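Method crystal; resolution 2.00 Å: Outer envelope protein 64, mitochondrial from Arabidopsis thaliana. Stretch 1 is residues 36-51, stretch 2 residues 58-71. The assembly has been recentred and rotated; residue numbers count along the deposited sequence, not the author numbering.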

# COMPACT_ATOMS: atom_id res chain seq x y z
N ASN A 36 -14.87 -9.37 -1.54
CA ASN A 36 -14.56 -9.38 -0.10
C ASN A 36 -13.95 -8.02 0.28
O ASN A 36 -12.78 -7.77 -0.00
CB ASN A 36 -13.61 -10.55 0.24
CG ASN A 36 -13.19 -10.59 1.71
OD1 ASN A 36 -13.69 -9.85 2.57
ND2 ASN A 36 -12.22 -11.45 2.00
N GLY A 37 -14.79 -7.17 0.87
CA GLY A 37 -14.47 -5.81 1.25
C GLY A 37 -13.85 -5.64 2.64
O GLY A 37 -13.62 -4.53 3.08
N ALA A 38 -13.56 -6.75 3.31
CA ALA A 38 -13.04 -6.74 4.67
C ALA A 38 -11.65 -7.28 4.71
O ALA A 38 -11.29 -7.88 5.71
CB ALA A 38 -13.97 -7.58 5.59
N ASN A 39 -10.85 -7.08 3.65
CA ASN A 39 -9.44 -7.56 3.65
C ASN A 39 -8.48 -6.43 3.42
O ASN A 39 -8.48 -5.82 2.33
CB ASN A 39 -9.23 -8.63 2.60
CG ASN A 39 -7.90 -9.35 2.77
OD1 ASN A 39 -6.84 -8.83 2.41
ND2 ASN A 39 -7.94 -10.51 3.38
N ALA A 40 -7.68 -6.13 4.44
CA ALA A 40 -6.76 -5.00 4.37
C ALA A 40 -5.72 -5.16 3.28
O ALA A 40 -5.35 -4.18 2.63
CB ALA A 40 -6.08 -4.80 5.71
N THR A 41 -5.21 -6.39 3.13
CA THR A 41 -4.19 -6.71 2.10
C THR A 41 -4.70 -6.43 0.65
O THR A 41 -3.95 -5.99 -0.22
CB THR A 41 -3.75 -8.17 2.31
OG1 THR A 41 -3.27 -8.28 3.64
CG2 THR A 41 -2.65 -8.60 1.36
N TYR A 42 -6.00 -6.60 0.40
CA TYR A 42 -6.52 -6.37 -0.97
C TYR A 42 -6.42 -4.90 -1.34
O TYR A 42 -5.93 -4.56 -2.42
CB TYR A 42 -8.00 -6.77 -1.08
CG TYR A 42 -8.36 -8.23 -0.96
CD1 TYR A 42 -7.45 -9.19 -0.56
CD2 TYR A 42 -9.68 -8.62 -1.18
CE1 TYR A 42 -7.83 -10.48 -0.43
CE2 TYR A 42 -10.07 -9.93 -1.09
CZ TYR A 42 -9.16 -10.86 -0.68
OH TYR A 42 -9.53 -12.17 -0.54
N TYR A 43 -6.84 -4.05 -0.40
CA TYR A 43 -6.66 -2.60 -0.48
C TYR A 43 -5.16 -2.13 -0.53
O TYR A 43 -4.81 -1.25 -1.32
CB TYR A 43 -7.39 -1.88 0.69
CG TYR A 43 -8.92 -1.73 0.53
CD1 TYR A 43 -9.45 -0.66 -0.16
CD2 TYR A 43 -9.80 -2.62 1.11
CE1 TYR A 43 -10.85 -0.48 -0.30
CE2 TYR A 43 -11.21 -2.47 0.99
CZ TYR A 43 -11.71 -1.39 0.27
OH TYR A 43 -13.06 -1.22 0.12
N CYS A 44 -4.33 -2.71 0.32
CA CYS A 44 -2.91 -2.35 0.37
C CYS A 44 -2.21 -2.70 -0.92
O CYS A 44 -1.35 -1.94 -1.39
CB CYS A 44 -2.21 -3.08 1.49
SG CYS A 44 -0.83 -2.08 2.10
N ASN A 45 -2.52 -3.88 -1.46
CA ASN A 45 -2.02 -4.26 -2.76
C ASN A 45 -2.52 -3.28 -3.84
O ASN A 45 -1.76 -2.87 -4.71
CB ASN A 45 -2.40 -5.70 -3.11
CG ASN A 45 -1.63 -6.73 -2.31
OD1 ASN A 45 -0.69 -6.41 -1.57
ND2 ASN A 45 -2.01 -7.97 -2.46
N ARG A 46 -3.78 -2.90 -3.81
CA ARG A 46 -4.24 -2.01 -4.85
C ARG A 46 -3.55 -0.66 -4.76
O ARG A 46 -3.26 -0.05 -5.79
CB ARG A 46 -5.75 -1.83 -4.82
CG ARG A 46 -6.25 -1.26 -6.14
CD ARG A 46 -7.75 -1.26 -6.26
NE ARG A 46 -8.38 -0.49 -5.20
CZ ARG A 46 -9.70 -0.30 -5.10
NH1 ARG A 46 -10.55 -0.74 -6.04
NH2 ARG A 46 -10.17 0.38 -4.08
N ALA A 47 -3.34 -0.15 -3.52
CA ALA A 47 -2.48 1.02 -3.37
C ALA A 47 -1.15 0.91 -4.10
O ALA A 47 -0.71 1.87 -4.74
CB ALA A 47 -2.19 1.30 -1.91
N ALA A 48 -0.48 -0.22 -3.93
CA ALA A 48 0.80 -0.45 -4.62
C ALA A 48 0.63 -0.31 -6.12
O ALA A 48 1.43 0.32 -6.77
CB ALA A 48 1.33 -1.83 -4.29
N ALA A 49 -0.40 -0.94 -6.70
CA ALA A 49 -0.63 -0.77 -8.17
C ALA A 49 -0.88 0.70 -8.55
O ALA A 49 -0.31 1.18 -9.54
CB ALA A 49 -1.77 -1.64 -8.67
N PHE A 50 -1.60 1.44 -7.69
CA PHE A 50 -1.86 2.86 -7.93
C PHE A 50 -0.62 3.75 -7.85
O PHE A 50 -0.45 4.68 -8.66
CB PHE A 50 -2.93 3.42 -6.98
CG PHE A 50 -4.37 3.13 -7.39
CD1 PHE A 50 -4.81 3.26 -8.72
CD2 PHE A 50 -5.31 2.80 -6.41
CE1 PHE A 50 -6.13 3.04 -9.05
CE2 PHE A 50 -6.64 2.54 -6.75
CZ PHE A 50 -7.05 2.67 -8.05
N LEU A 51 0.24 3.50 -6.86
CA LEU A 51 1.52 4.16 -6.79
C LEU A 51 2.31 4.08 -8.10
O LEU A 51 2.89 5.03 -8.58
CB LEU A 51 2.35 3.54 -5.69
CG LEU A 51 2.00 3.95 -4.27
CD1 LEU A 51 3.03 3.39 -3.30
CD2 LEU A 51 1.95 5.44 -4.14
N GLN A 58 -5.63 8.06 -4.89
CA GLN A 58 -6.31 6.78 -4.83
C GLN A 58 -5.48 5.81 -4.00
O GLN A 58 -6.04 4.97 -3.30
CB GLN A 58 -6.58 6.21 -6.24
CG GLN A 58 -7.52 7.10 -7.05
CD GLN A 58 -7.72 6.56 -8.45
OE1 GLN A 58 -7.04 6.96 -9.41
NE2 GLN A 58 -8.61 5.60 -8.56
N ALA A 59 -4.15 5.90 -4.11
CA ALA A 59 -3.29 5.05 -3.27
C ALA A 59 -3.50 5.36 -1.78
O ALA A 59 -3.64 4.44 -0.97
CB ALA A 59 -1.82 5.22 -3.66
N GLU A 60 -3.53 6.66 -1.46
CA GLU A 60 -3.77 7.14 -0.10
C GLU A 60 -5.08 6.65 0.46
O GLU A 60 -5.10 6.12 1.57
CB GLU A 60 -3.72 8.68 -0.02
CG GLU A 60 -2.30 9.21 -0.04
CD GLU A 60 -2.18 10.72 -0.28
OE1 GLU A 60 -3.21 11.42 -0.51
OE2 GLU A 60 -1.02 11.20 -0.26
N GLN A 61 -6.16 6.82 -0.30
CA GLN A 61 -7.48 6.42 0.18
C GLN A 61 -7.45 4.94 0.47
O GLN A 61 -7.92 4.49 1.49
CB GLN A 61 -8.57 6.71 -0.83
CG GLN A 61 -8.89 8.16 -0.97
CD GLN A 61 -9.36 8.50 -2.35
OE1 GLN A 61 -10.21 7.81 -2.91
NE2 GLN A 61 -8.80 9.55 -2.92
N ASP A 62 -6.85 4.18 -0.43
CA ASP A 62 -6.71 2.73 -0.21
C ASP A 62 -5.85 2.34 1.00
O ASP A 62 -6.17 1.36 1.65
CB ASP A 62 -6.15 2.04 -1.46
CG ASP A 62 -7.20 1.68 -2.48
OD1 ASP A 62 -8.43 2.00 -2.28
OD2 ASP A 62 -6.75 1.11 -3.51
N CYS A 63 -4.71 3.00 1.20
CA CYS A 63 -3.94 2.74 2.42
C CYS A 63 -4.72 3.15 3.62
O CYS A 63 -4.59 2.52 4.66
CB CYS A 63 -2.64 3.50 2.48
SG CYS A 63 -1.56 3.09 1.15
N THR A 64 -5.47 4.25 3.51
CA THR A 64 -6.31 4.70 4.63
C THR A 64 -7.42 3.70 4.97
O THR A 64 -7.73 3.52 6.15
CB THR A 64 -6.83 6.14 4.41
OG1 THR A 64 -5.71 7.05 4.36
CG2 THR A 64 -7.75 6.60 5.59
N LYS A 65 -8.02 3.03 3.96
CA LYS A 65 -9.03 1.99 4.24
C LYS A 65 -8.41 0.73 4.82
O LYS A 65 -9.00 0.05 5.71
CB LYS A 65 -9.79 1.59 2.97
CG LYS A 65 -10.97 0.65 3.23
CD LYS A 65 -12.28 1.41 3.32
CE LYS A 65 -13.49 0.48 3.42
NZ LYS A 65 -14.52 0.85 2.41
N ALA A 66 -7.23 0.40 4.31
CA ALA A 66 -6.47 -0.74 4.81
C ALA A 66 -6.20 -0.58 6.32
O ALA A 66 -6.25 -1.55 7.07
CB ALA A 66 -5.17 -0.92 4.04
N MET A 67 -5.91 0.64 6.75
CA MET A 67 -5.64 0.86 8.18
C MET A 67 -6.93 0.77 9.02
O MET A 67 -6.86 0.36 10.15
CB MET A 67 -4.98 2.20 8.39
CG MET A 67 -3.61 2.36 7.76
SD MET A 67 -3.21 4.11 7.72
CE MET A 67 -1.77 4.11 6.63
N LEU A 68 -8.09 1.13 8.46
CA LEU A 68 -9.40 0.95 9.14
C LEU A 68 -9.69 -0.51 9.41
O LEU A 68 -10.12 -0.89 10.49
CB LEU A 68 -10.54 1.51 8.29
CG LEU A 68 -10.60 2.98 7.89
CD1 LEU A 68 -11.88 3.23 7.09
CD2 LEU A 68 -10.54 3.89 9.10
N ILE A 69 -9.44 -1.34 8.41
CA ILE A 69 -9.58 -2.77 8.54
C ILE A 69 -8.51 -3.33 9.48
O ILE A 69 -8.80 -4.15 10.33
CB ILE A 69 -9.54 -3.45 7.14
CG1 ILE A 69 -10.77 -3.03 6.32
CG2 ILE A 69 -9.49 -4.97 7.27
CD1 ILE A 69 -10.64 -3.25 4.81
N ASP A 70 -7.26 -2.88 9.34
CA ASP A 70 -6.19 -3.39 10.18
C ASP A 70 -5.12 -2.34 10.41
O ASP A 70 -4.22 -2.10 9.56
CB ASP A 70 -5.61 -4.64 9.55
CG ASP A 70 -4.42 -5.22 10.31
OD1 ASP A 70 -4.26 -5.01 11.53
OD2 ASP A 70 -3.64 -5.92 9.64
N LYS A 71 -5.20 -1.76 11.59
CA LYS A 71 -4.24 -0.78 12.07
C LYS A 71 -2.81 -1.19 11.99
O LYS A 71 -1.95 -0.32 11.92
CB LYS A 71 -4.54 -0.41 13.53
CG LYS A 71 -5.43 0.82 13.67
CD LYS A 71 -5.47 1.38 15.09
CE LYS A 71 -5.72 2.88 15.07
NZ LYS A 71 -5.82 3.44 16.44

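The strongest tie between the two stretches is a salt bridge between Arg46 and Asp62. Arg46 NE donates to Asp62 OD2 at 2.8 Å and Arg46 NH2 to Asp62 OD1 at 3.0 Å, both with nearly straight N-H...O angles, so the carboxylate meets the edge of the guanidinium near its plane in a two-pronged arrangement. The CA-to-CB bond of Arg46 points sideways, but a chain that is extended at chi1 and chi2 and turns at chi3 (p) brings its end to the partner. Asp62, by contrast, points toward the first helix and is buried, where its charge would be costly without the arginine. Its short side chain fits as a knob among Tyr43, Arg46, Ala47 and Phe50. The same carboxylate also lies near the edges of two aromatic rings, with OD1 3.6 Å from Tyr43 CD1 and OD2 3.5 Å from Phe50 CE2; ring edges, with their slightly positive hydrogens, are suitable neighbours for carboxylate oxygens.

A second, weak polar contact joins Lys65 NZ to Tyr43 OH at 3.4 Å. More telling is the aliphatic part of this lysine: Lys65 CG lies 3.6 Å from the centroid of the Tyr43 ring, almost on the ring normal, a CH-pi contact that leaves the amine free to reach the hydroxyl. Tyr43 is itself a knob, set among Asp62, Lys65, Ala66 and Ile69. Phe50 repeats the theme, with Gln58 CB over one face of its ring, 3.7 Å from the centroid.

Between these larger residues the helices, 40-51 and 58-69, run nearly antiparallel at 162°, and their axes approach to 8.0 Å. Alanines line the closest places: Ala47 and Ala59 have CA atoms 4.1 Å apart, and Ala40 and Ala66 4.3 Å. Their single methyls let the backbones come this near, and each meets a carbonyl of the other helix, Ala47 CB lying 3.6 Å from Ala59 O and Ala40 CB 3.5 Å from Ala66 O. Cys63 SG adds a compact apolar contact, 3.6 Å from Ala47 CB, while Leu51 CD2 reaches Ala59 CB at 3.8 Å.

Ile69 covers the other end of the contact. Its CG2 packs 3.8 Å from Ala40 CB and its CD1 3.8 Å from Tyr43 CD2; CD1 also approaches Gly37 O at 3.7 Å, so a branched side chain spans both helix and preceding loop. Asn39 caps the first helix there, its OD1 accepting a weak bond from Tyr42 N at 3.1 Å. Altogether the two stretches bury 746 Å², summed over both sides.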